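Local coordinates for uncharacterized protein (Porphyromonas gingivalis, PDB 1ZBS) that is of unknown function but is a putative N-acetylglucosamine kinase of the ASKHA superfamily, and so would probably transfer phosphate from ATP to an amino sugar, at residues A[114-119]-A[218-223]; A[238-243]-A[254-259]; A[43-48]-A[76-81]. All blocks are in the same frame, centred on the assembly; numbering follows the deposited sequence.

Interaction 1. Residues A[114-119]-A[218-223]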
loop_
_atom_site.group_PDB
_atom_site.type_symbol
_atom_site.label_atom_id
_atom_site.label_comp_id
_atom_site.label_asym_id
_atom_site.label_seq_id
_atom_site.Cartn_x
_atom_site.Cartn_y
_atom_site.Cartn_z
ATOM N N CYS A 114 15.524 -16.678 -4.845
ATOM C CA CYS A 114 14.444 -15.696 -4.805
ATOM C C CYS A 114 13.064 -16.314 -4.820
ATOM O O CYS A 114 12.834 -17.350 -5.442
ATOM C CB CYS A 114 14.539 -14.749 -5.996
ATOM S SG CYS A 114 16.108 -13.964 -6.205
ATOM N N ILE A 115 12.143 -15.660 -4.131
ATOM C CA ILE A 115 10.766 -16.114 -4.092
ATOM C C ILE A 115 9.900 -15.070 -4.785
ATOM O O ILE A 115 10.045 -13.872 -4.552
ATOM C CB ILE A 115 10.277 -16.301 -2.655
ATOM C CG1 ILE A 115 11.112 -17.386 -1.962
ATOM C CG2 ILE A 115 8.793 -16.666 -2.663
ATOM C CD1 ILE A 115 10.680 -17.689 -0.543
ATOM N N LEU A 116 9.020 -15.529 -5.666
ATOM C CA LEU A 116 8.113 -14.640 -6.384
ATOM C C LEU A 116 6.727 -15.286 -6.343
ATOM O O LEU A 116 6.374 -16.074 -7.223
ATOM C CB LEU A 116 8.583 -14.471 -7.838
ATOM C CG LEU A 116 8.812 -13.085 -8.442
ATOM C CD1 LEU A 116 9.687 -12.247 -7.524
ATOM C CD2 LEU A 116 9.467 -13.225 -9.830
ATOM N N GLY A 117 5.967 -14.970 -5.293
ATOM C CA GLY A 117 4.619 -15.490 -5.127
ATOM C C GLY A 117 3.710 -14.353 -4.669
ATOM O O GLY A 117 3.716 -13.282 -5.276
ATOM N N THR A 118 2.936 -14.563 -3.609
ATOM C CA THR A 118 2.053 -13.518 -3.088
ATOM C C THR A 118 2.929 -12.328 -2.688
ATOM O O THR A 118 2.588 -11.164 -2.936
ATOM C CB THR A 118 1.278 -14.014 -1.844
ATOM O OG1 THR A 118 0.510 -15.162 -2.199
ATOM C CG2 THR A 118 0.342 -12.934 -1.313
ATOM N N GLY A 119 4.058 -12.647 -2.065
ATOM C CA GLY A 119 5.037 -11.652 -1.656
ATOM C C GLY A 119 6.367 -12.003 -2.316
ATOM O O GLY A 119 6.484 -13.069 -2.921
ATOM N N ASN A 218 8.492 -4.084 -15.641
ATOM C CA ASN A 218 9.099 -3.069 -14.800
ATOM C C ASN A 218 9.140 -3.485 -13.341
ATOM O O ASN A 218 10.069 -3.134 -12.609
ATOM C CB ASN A 218 8.353 -1.745 -14.938
ATOM C CG ASN A 218 8.397 -1.211 -16.347
ATOM O OD1 ASN A 218 9.335 -1.496 -17.097
ATOM N ND2 ASN A 218 7.393 -0.427 -16.720
ATOM N N SER A 219 8.141 -4.244 -12.915
ATOM C CA SER A 219 8.110 -4.686 -11.539
ATOM C C SER A 219 9.192 -5.733 -11.291
ATOM O O SER A 219 9.865 -5.702 -10.259
ATOM C CB SER A 219 6.739 -5.252 -11.189
ATOM O OG SER A 219 6.622 -5.368 -9.779
ATOM N N PHE A 220 9.358 -6.657 -12.234
ATOM C CA PHE A 220 10.383 -7.690 -12.102
ATOM C C PHE A 220 11.761 -7.034 -12.122
ATOM O O PHE A 220 12.655 -7.429 -11.376
ATOM C CB PHE A 220 10.298 -8.716 -13.243
ATOM C CG PHE A 220 9.160 -9.700 -13.109
ATOM C CD1 PHE A 220 8.350 -9.720 -11.975
ATOM C CD2 PHE A 220 8.913 -10.623 -14.123
ATOM C CE1 PHE A 220 7.305 -10.638 -11.859
ATOM C CE2 PHE A 220 7.874 -11.541 -14.019
ATOM C CZ PHE A 220 7.067 -11.552 -12.878
ATOM N N ASP A 221 11.933 -6.029 -12.978
ATOM C CA ASP A 221 13.215 -5.343 -13.074
ATOM C C ASP A 221 13.501 -4.671 -11.728
ATOM O O ASP A 221 14.617 -4.746 -11.209
ATOM C CB ASP A 221 13.182 -4.295 -14.198
ATOM C CG ASP A 221 14.553 -3.701 -14.481
ATOM O OD1 ASP A 221 15.462 -4.458 -14.893
ATOM O OD2 ASP A 221 14.725 -2.477 -14.288
ATOM N N ASP A 222 12.470 -4.033 -11.178
ATOM C CA ASP A 222 12.537 -3.353 -9.895
ATOM C C ASP A 222 12.951 -4.318 -8.799
ATOM O O ASP A 222 13.712 -3.964 -7.897
ATOM C CB ASP A 222 11.169 -2.780 -9.520
ATOM C CG ASP A 222 11.130 -1.280 -9.587
ATOM O OD1 ASP A 222 10.663 -0.742 -10.617
ATOM O OD2 ASP A 222 11.573 -0.637 -8.605
ATOM N N PHE A 223 12.411 -5.531 -8.858
ATOM C CA PHE A 223 12.752 -6.531 -7.862
ATOM C C PHE A 223 14.245 -6.835 -7.919
ATOM O O PHE A 223 14.913 -6.874 -6.881
ATOM C CB PHE A 223 11.948 -7.818 -8.064
ATOM C CG PHE A 223 12.456 -8.975 -7.246
ATOM C CD1 PHE A 223 13.351 -9.887 -7.798
ATOM C CD2 PHE A 223 12.079 -9.129 -5.915
ATOM C CE1 PHE A 223 13.873 -10.929 -7.029
ATOM C CE2 PHE A 223 12.593 -10.166 -5.133
ATOM C CZ PHE A 223 13.492 -11.072 -5.692
#
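Two side chains of one strand address the same ring in quite different ways: Leu116 sits on a face of Phe223, while Cys114 lies at its rim. The strand, 111-116, is central to the sheet of the second ribonuclease H-like domain of this ASKHA fold, and helix 210-229 packs against it. Cys114 and Leu116, two residues apart, both point to the helix, whereas Ile115 between them turns away. Leu116 CD1 makes a CH-pi contact almost exactly above the ring centre, 4.1 Å from the Phe223 centroid and 4° off the normal. Cys114 SG instead lies in the ring plane, 5.0 Å from the Phe223 centroid, a sulfur-aromatic contact at the edge. With CG anti to the backbone N (chi1 168°), Phe223 reaches across to the sheet, where Ser120 and Ser122 of strand 120-125 and Phe240 of strand 238-241 also touch it. One turn earlier, Phe220 takes the other branch of Leu116 over a face of its own ring, so the two leucine methyls are divided between two aromatics. Beyond Leu116 the chain enters the turn at Gly117 and Gly119, at a place where ASKHA kinases commonly have a phosphate-binding loop. The second methyl contact runs from Leu116 CD2 to Phe220 CE1, at 3.9 Å.

Interaction 2. Residues A[238-243]-A[254-259]; sequences LHFIGS and SVIKKR
Ile256 faces Leu238 and Phe240 with its longer branch, and the two meet it differently. Leu238 and Ile256 run past one another in opposite senses, so that Leu238 CD2 lies alongside the isoleucine chain, 4.0 Å from Ile256 CG1. Phe240 comes from the opposite direction to Ile256, and its ring receives Ile256 CD1 obliquely, with 3.6 Å between that methyl and Phe240 CE2. Ile256 CD1 is also 4.1 Å from Leu238 CD2, which places it against both strand residues at once. Ile256 can reach this far because its CG1 branch is extended (chi2 168°), carrying CD1 out from the helix toward the sheet. Leu238 and Phe240 lie on the helix side of their strand, while His239 between them points away and packs on Leu105 of helix 97-105. Leu261 and Leu263 also touch Ile256, and Leu224 of helix 210-229 packs on Leu238. Strand 238-241, helices 243-247 and 249-258, and the parallel neighbouring strand 263-267 follow one another in the chain; Ile256 thus joins helix to sheet inside a beta-alpha-beta crossover of the second ribonuclease H-like domain of the ASKHA fold.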
loop_
_atom_site.group_PDB
_atom_site.type_symbol
_atom_site.label_atom_id
_atom_site.label_comp_id
_atom_site.label_asym_id
_atom_site.label_seq_id
_atom_site.Cartn_x
_atom_site.Cartn_y
_atom_site.Cartn_z
ATOM N N LEU A 238 20.670 -16.771 -10.959
ATOM C CA LEU A 238 19.457 -16.535 -10.167
ATOM C C LEU A 238 18.490 -17.718 -10.144
ATOM O O LEU A 238 18.043 -18.192 -11.186
ATOM C CB LEU A 238 18.721 -15.305 -10.700
ATOM C CG LEU A 238 19.164 -13.917 -10.236
ATOM C CD1 LEU A 238 20.671 -13.837 -10.142
ATOM C CD2 LEU A 238 18.614 -12.866 -11.194
ATOM N N HIS A 239 18.164 -18.180 -8.946
ATOM C CA HIS A 239 17.233 -19.282 -8.782
ATOM C C HIS A 239 15.936 -18.719 -8.223
ATOM O O HIS A 239 15.955 -17.934 -7.275
ATOM C CB HIS A 239 17.821 -20.328 -7.839
ATOM C CG HIS A 239 18.960 -21.094 -8.437
ATOM N ND1 HIS A 239 18.783 -22.017 -9.446
ATOM C CD2 HIS A 239 20.291 -21.055 -8.194
ATOM C CE1 HIS A 239 19.954 -22.511 -9.799
ATOM N NE2 HIS A 239 20.887 -21.944 -9.055
ATOM N N PHE A 240 14.809 -19.112 -8.805
ATOM C CA PHE A 240 13.513 -18.592 -8.364
ATOM C C PHE A 240 12.498 -19.645 -8.006
ATOM O O PHE A 240 12.495 -20.753 -8.546
ATOM C CB PHE A 240 12.884 -17.711 -9.447
ATOM C CG PHE A 240 13.573 -16.394 -9.642
ATOM C CD1 PHE A 240 13.066 -15.236 -9.057
ATOM C CD2 PHE A 240 14.714 -16.306 -10.436
ATOM C CE1 PHE A 240 13.675 -14.001 -9.263
ATOM C CE2 PHE A 240 15.341 -15.076 -10.652
ATOM C CZ PHE A 240 14.817 -13.920 -10.064
ATOM N N ILE A 241 11.610 -19.280 -7.093
ATOM C CA ILE A 241 10.553 -20.181 -6.684
ATOM C C ILE A 241 9.260 -19.369 -6.582
ATOM O O ILE A 241 9.299 -18.156 -6.405
ATOM C CB ILE A 241 10.911 -20.851 -5.336
ATOM C CG1 ILE A 241 10.400 -22.284 -5.342
ATOM C CG2 ILE A 241 10.350 -20.069 -4.166
ATOM C CD1 ILE A 241 11.253 -23.208 -6.208
ATOM N N GLY A 242 8.119 -20.027 -6.730
ATOM C CA GLY A 242 6.870 -19.301 -6.614
ATOM C C GLY A 242 5.934 -19.301 -7.807
ATOM O O GLY A 242 6.350 -19.431 -8.961
ATOM N N SER A 243 4.651 -19.133 -7.506
ATOM C CA SER A 243 3.607 -19.115 -8.520
ATOM C C SER A 243 3.806 -18.019 -9.561
ATOM O O SER A 243 3.643 -18.260 -10.750
ATOM C CB SER A 243 2.238 -18.979 -7.844
ATOM O OG SER A 243 2.258 -17.969 -6.838
ATOM N N SER A 254 13.457 -12.629 -19.748
ATOM C CA SER A 254 13.789 -11.446 -20.525
ATOM C C SER A 254 14.365 -10.347 -19.651
ATOM O O SER A 254 15.340 -9.700 -20.023
ATOM C CB SER A 254 12.552 -10.920 -21.237
ATOM O OG SER A 254 12.803 -9.624 -21.754
ATOM N N VAL A 255 13.744 -10.129 -18.493
ATOM C CA VAL A 255 14.202 -9.103 -17.561
ATOM C C VAL A 255 15.619 -9.410 -17.074
ATOM O O VAL A 255 16.498 -8.558 -17.139
ATOM C CB VAL A 255 13.261 -8.992 -16.345
ATOM C CG1 VAL A 255 13.828 -7.995 -15.344
ATOM C CG2 VAL A 255 11.871 -8.554 -16.799
ATOM N N ILE A 256 15.824 -10.628 -16.584
ATOM C CA ILE A 256 17.125 -11.055 -16.103
ATOM C C ILE A 256 18.178 -10.878 -17.199
ATOM O O ILE A 256 19.228 -10.277 -16.975
ATOM C CB ILE A 256 17.098 -12.547 -15.679
ATOM C CG1 ILE A 256 16.274 -12.712 -14.402
ATOM C CG2 ILE A 256 18.525 -13.073 -15.513
ATOM C CD1 ILE A 256 15.942 -14.162 -14.042
ATOM N N LYS A 257 17.886 -11.404 -18.384
ATOM C CA LYS A 257 18.800 -11.317 -19.520
ATOM C C LYS A 257 19.126 -9.852 -19.812
ATOM O O LYS A 257 20.287 -9.475 -19.971
ATOM C CB LYS A 257 18.148 -11.946 -20.757
ATOM C CG LYS A 257 19.114 -12.511 -21.786
ATOM C CD LYS A 257 19.144 -14.041 -21.722
ATOM C CE LYS A 257 17.784 -14.639 -22.086
ATOM N NZ LYS A 257 17.752 -16.129 -22.024
ATOM N N LYS A 258 18.083 -9.034 -19.874
ATOM C CA LYS A 258 18.223 -7.616 -20.164
ATOM C C LYS A 258 19.176 -6.882 -19.217
ATOM O O LYS A 258 19.728 -5.842 -19.578
ATOM C CB LYS A 258 16.842 -6.962 -20.155
ATOM C CG LYS A 258 16.780 -5.573 -20.758
ATOM C CD LYS A 258 15.350 -5.261 -21.198
ATOM C CE LYS A 258 15.179 -3.806 -21.610
ATOM N NZ LYS A 258 15.284 -2.874 -20.447
ATOM N N ARG A 259 19.382 -7.416 -18.017
ATOM C CA ARG A 259 20.297 -6.773 -17.077
ATOM C C ARG A 259 21.663 -7.449 -17.043
ATOM O O ARG A 259 22.492 -7.140 -16.188
ATOM C CB ARG A 259 19.709 -6.739 -15.666
ATOM C CG ARG A 259 18.436 -5.937 -15.559
ATOM C CD ARG A 259 18.388 -5.179 -14.250
ATOM N NE ARG A 259 19.226 -3.982 -14.255
ATOM C CZ ARG A 259 18.756 -2.743 -14.361
ATOM N NH1 ARG A 259 17.452 -2.528 -14.472
ATOM N NH2 ARG A 259 19.585 -1.712 -14.337
#

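Interaction 3. Residues A[43-48]-A[76-81]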
loop_
_atom_site.group_PDB
_atom_site.type_symbol
_atom_site.label_atom_id
_atom_site.label_comp_id
_atom_site.label_asym_id
_atom_site.label_seq_id
_atom_site.Cartn_x
_atom_site.Cartn_y
_atom_site.Cartn_z
ATOM N N THR A 43 -4.895 -25.530 16.448
ATOM C CA THR A 43 -6.149 -26.078 15.976
ATOM C C THR A 43 -6.020 -26.551 14.537
ATOM O O THR A 43 -6.580 -27.587 14.155
ATOM C CB THR A 43 -7.279 -25.031 16.072
ATOM O OG1 THR A 43 -8.295 -25.330 15.102
ATOM C CG2 THR A 43 -6.727 -23.635 15.834
ATOM N N ALA A 44 -5.273 -25.795 13.742
ATOM C CA ALA A 44 -5.062 -26.148 12.339
ATOM C C ALA A 44 -4.218 -27.416 12.237
ATOM O O ALA A 44 -4.417 -28.244 11.344
ATOM C CB ALA A 44 -4.370 -25.004 11.612
ATOM N N LEU A 45 -3.278 -27.559 13.165
ATOM C CA LEU A 45 -2.400 -28.718 13.189
ATOM C C LEU A 45 -3.163 -30.027 13.362
ATOM O O LEU A 45 -2.951 -30.978 12.609
ATOM C CB LEU A 45 -1.362 -28.575 14.308
ATOM C CG LEU A 45 0.056 -28.153 13.913
ATOM C CD1 LEU A 45 0.007 -26.930 13.020
ATOM C CD2 LEU A 45 0.873 -27.864 15.173
ATOM N N ARG A 46 -4.063 -30.073 14.340
ATOM C CA ARG A 46 -4.813 -31.295 14.593
ATOM C C ARG A 46 -6.217 -31.358 14.008
ATOM O O ARG A 46 -7.044 -32.148 14.461
ATOM C CB ARG A 46 -4.855 -31.579 16.101
ATOM C CG ARG A 46 -5.373 -30.447 16.973
ATOM C CD ARG A 46 -4.709 -30.524 18.344
ATOM N NE ARG A 46 -5.272 -29.602 19.326
ATOM C CZ ARG A 46 -4.725 -29.361 20.516
ATOM N NH1 ARG A 46 -5.303 -28.514 21.357
ATOM N NH2 ARG A 46 -3.591 -29.955 20.863
ATOM N N SER A 47 -6.484 -30.536 12.999
ATOM C CA SER A 47 -7.793 -30.529 12.350
ATOM C C SER A 47 -7.583 -30.520 10.844
ATOM O O SER A 47 -8.489 -30.836 10.073
ATOM C CB SER A 47 -8.599 -29.293 12.757
ATOM O OG SER A 47 -8.080 -28.123 12.150
ATOM N N GLU A 48 -6.368 -30.160 10.436
ATOM C CA GLU A 48 -6.019 -30.100 9.025
ATOM C C GLU A 48 -4.795 -30.952 8.720
ATOM O O GLU A 48 -4.751 -31.651 7.708
ATOM C CB GLU A 48 -5.744 -28.649 8.612
ATOM C CG GLU A 48 -6.900 -27.691 8.876
ATOM C CD GLU A 48 -6.614 -26.272 8.405
ATOM O OE1 GLU A 48 -6.483 -26.057 7.182
ATOM O OE2 GLU A 48 -6.519 -25.370 9.262
ATOM N N PRO A 76 10.527 -21.519 17.649
ATOM C CA PRO A 76 10.393 -22.486 18.746
ATOM C C PRO A 76 8.974 -22.644 19.276
ATOM O O PRO A 76 8.719 -23.472 20.145
ATOM C CB PRO A 76 11.343 -21.936 19.808
ATOM C CG PRO A 76 11.303 -20.463 19.566
ATOM C CD PRO A 76 11.395 -20.399 18.059
HETATM N N MSE A 77 8.053 -21.851 18.751
HETATM C CA MSE A 77 6.673 -21.924 19.188
HETATM C C MSE A 77 5.952 -22.968 18.336
HETATM O O MSE A 77 5.218 -23.816 18.848
HETATM C CB MSE A 77 6.028 -20.536 19.061
HETATM C CG MSE A 77 4.616 -20.420 19.611
HETATM SE SE MSE A 77 3.274 -21.152 18.416
HETATM C CE MSE A 77 2.745 -19.514 17.512
ATOM N N LEU A 78 6.172 -22.916 17.029
ATOM C CA LEU A 78 5.549 -23.879 16.131
ATOM C C LEU A 78 6.183 -25.239 16.377
ATOM O O LEU A 78 5.555 -26.275 16.177
ATOM C CB LEU A 78 5.761 -23.457 14.678
ATOM C CG LEU A 78 5.119 -24.330 13.600
ATOM C CD1 LEU A 78 3.641 -24.542 13.885
ATOM C CD2 LEU A 78 5.321 -23.648 12.256
ATOM N N ASN A 79 7.437 -25.221 16.818
ATOM C CA ASN A 79 8.168 -26.446 17.108
ATOM C C ASN A 79 7.460 -27.170 18.253
ATOM O O ASN A 79 7.331 -28.392 18.238
ATOM C CB ASN A 79 9.616 -26.115 17.490
ATOM C CG ASN A 79 10.463 -27.358 17.725
ATOM O OD1 ASN A 79 10.153 -28.186 18.582
ATOM N ND2 ASN A 79 11.543 -27.488 16.964
ATOM N N GLU A 80 6.988 -26.408 19.236
ATOM C CA GLU A 80 6.284 -26.986 20.375
ATOM C C GLU A 80 4.925 -27.528 19.959
ATOM O O GLU A 80 4.517 -28.603 20.401
ATOM C CB GLU A 80 6.095 -25.942 21.475
ATOM C CG GLU A 80 7.391 -25.460 22.094
ATOM C CD GLU A 80 7.158 -24.491 23.235
ATOM O OE1 GLU A 80 6.442 -24.867 24.190
ATOM O OE2 GLU A 80 7.687 -23.357 23.178
ATOM N N ALA A 81 4.230 -26.775 19.112
ATOM C CA ALA A 81 2.913 -27.163 18.613
ATOM C C ALA A 81 3.019 -28.443 17.792
ATOM O O ALA A 81 2.216 -29.362 17.955
ATOM C CB ALA A 81 2.331 -26.040 17.755
#
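This is a small, apolar helix-to-helix contact in the N-terminal half of the chain, in which Leu45 of helix 38-53 is pressed against Ala81 and Leu78 of helix 75-85. Leu45 aims at the other helix and divides its two methyls between these partners. CD2 meets Ala81 closely: Leu45 CD2 is 3.5 Å from Ala81 CB, tighter than usual for two carbons, and 3.4 Å from Ala81 O, so it rests on the backbone as well as on the methyl. The leucine also has chi1 at -102°, well off a staggered position, which is consistent with some strain at this spot. The other branch is looser, with Leu45 CD1 at 4.4 Å from Leu78 CD1. Leu78 also leans on Val94 of strand 91-95, linking the helix pair to the edge of the sheet. In the first ribonuclease H-like domain of the ASKHA fold, helix 38-53 follows the three antiparallel strands and helix 75-85 connects the parallel strands 62-67 and 91-95. The first of these helices is irregular here, with a wider pi-type turn at 45-48 and a backbone N of Ser47 that makes no bond to the preceding turn. The Thr43 carbonyl instead accepts a side-chain bond: Ser47 OG donates to Thr43 O at 2.6 Å, with a C=O...donor angle of 133° and the donor tilted 34° from the carbonyl plane. Ala81 also packs on Asp42, one turn before Arg46, which is salt-bridged to that aspartate. A further charged pair ties the two helices together beside the apolar patch, Glu80 OE1 meeting Arg38 NH2 in a salt bridge.

Along the chain, interaction 3 closes first, then interaction 1, then interaction 2. Interactions 1 and 2 have centres 9 Å apart and share one sheet, in which strands 111-116 and 238-241 are parallel neighbours. They touch directly: Leu116 N probably bonds to Ile241 O, and Asp221 OD2 of helix 210-229 makes a salt bridge with NH1 of Arg259, just beyond the end of helix 249-258, at 2.7 Å. Interaction 3 joins two helices of the domain built on the other five-stranded sheet, across the chain's centre, about 30 Å and 34 Å centre to centre from interactions 1 and 2. The contacts therefore sample both halves of a duplicated ASKHA fold, whose relatives typically bind nucleotide in the cleft between the domains.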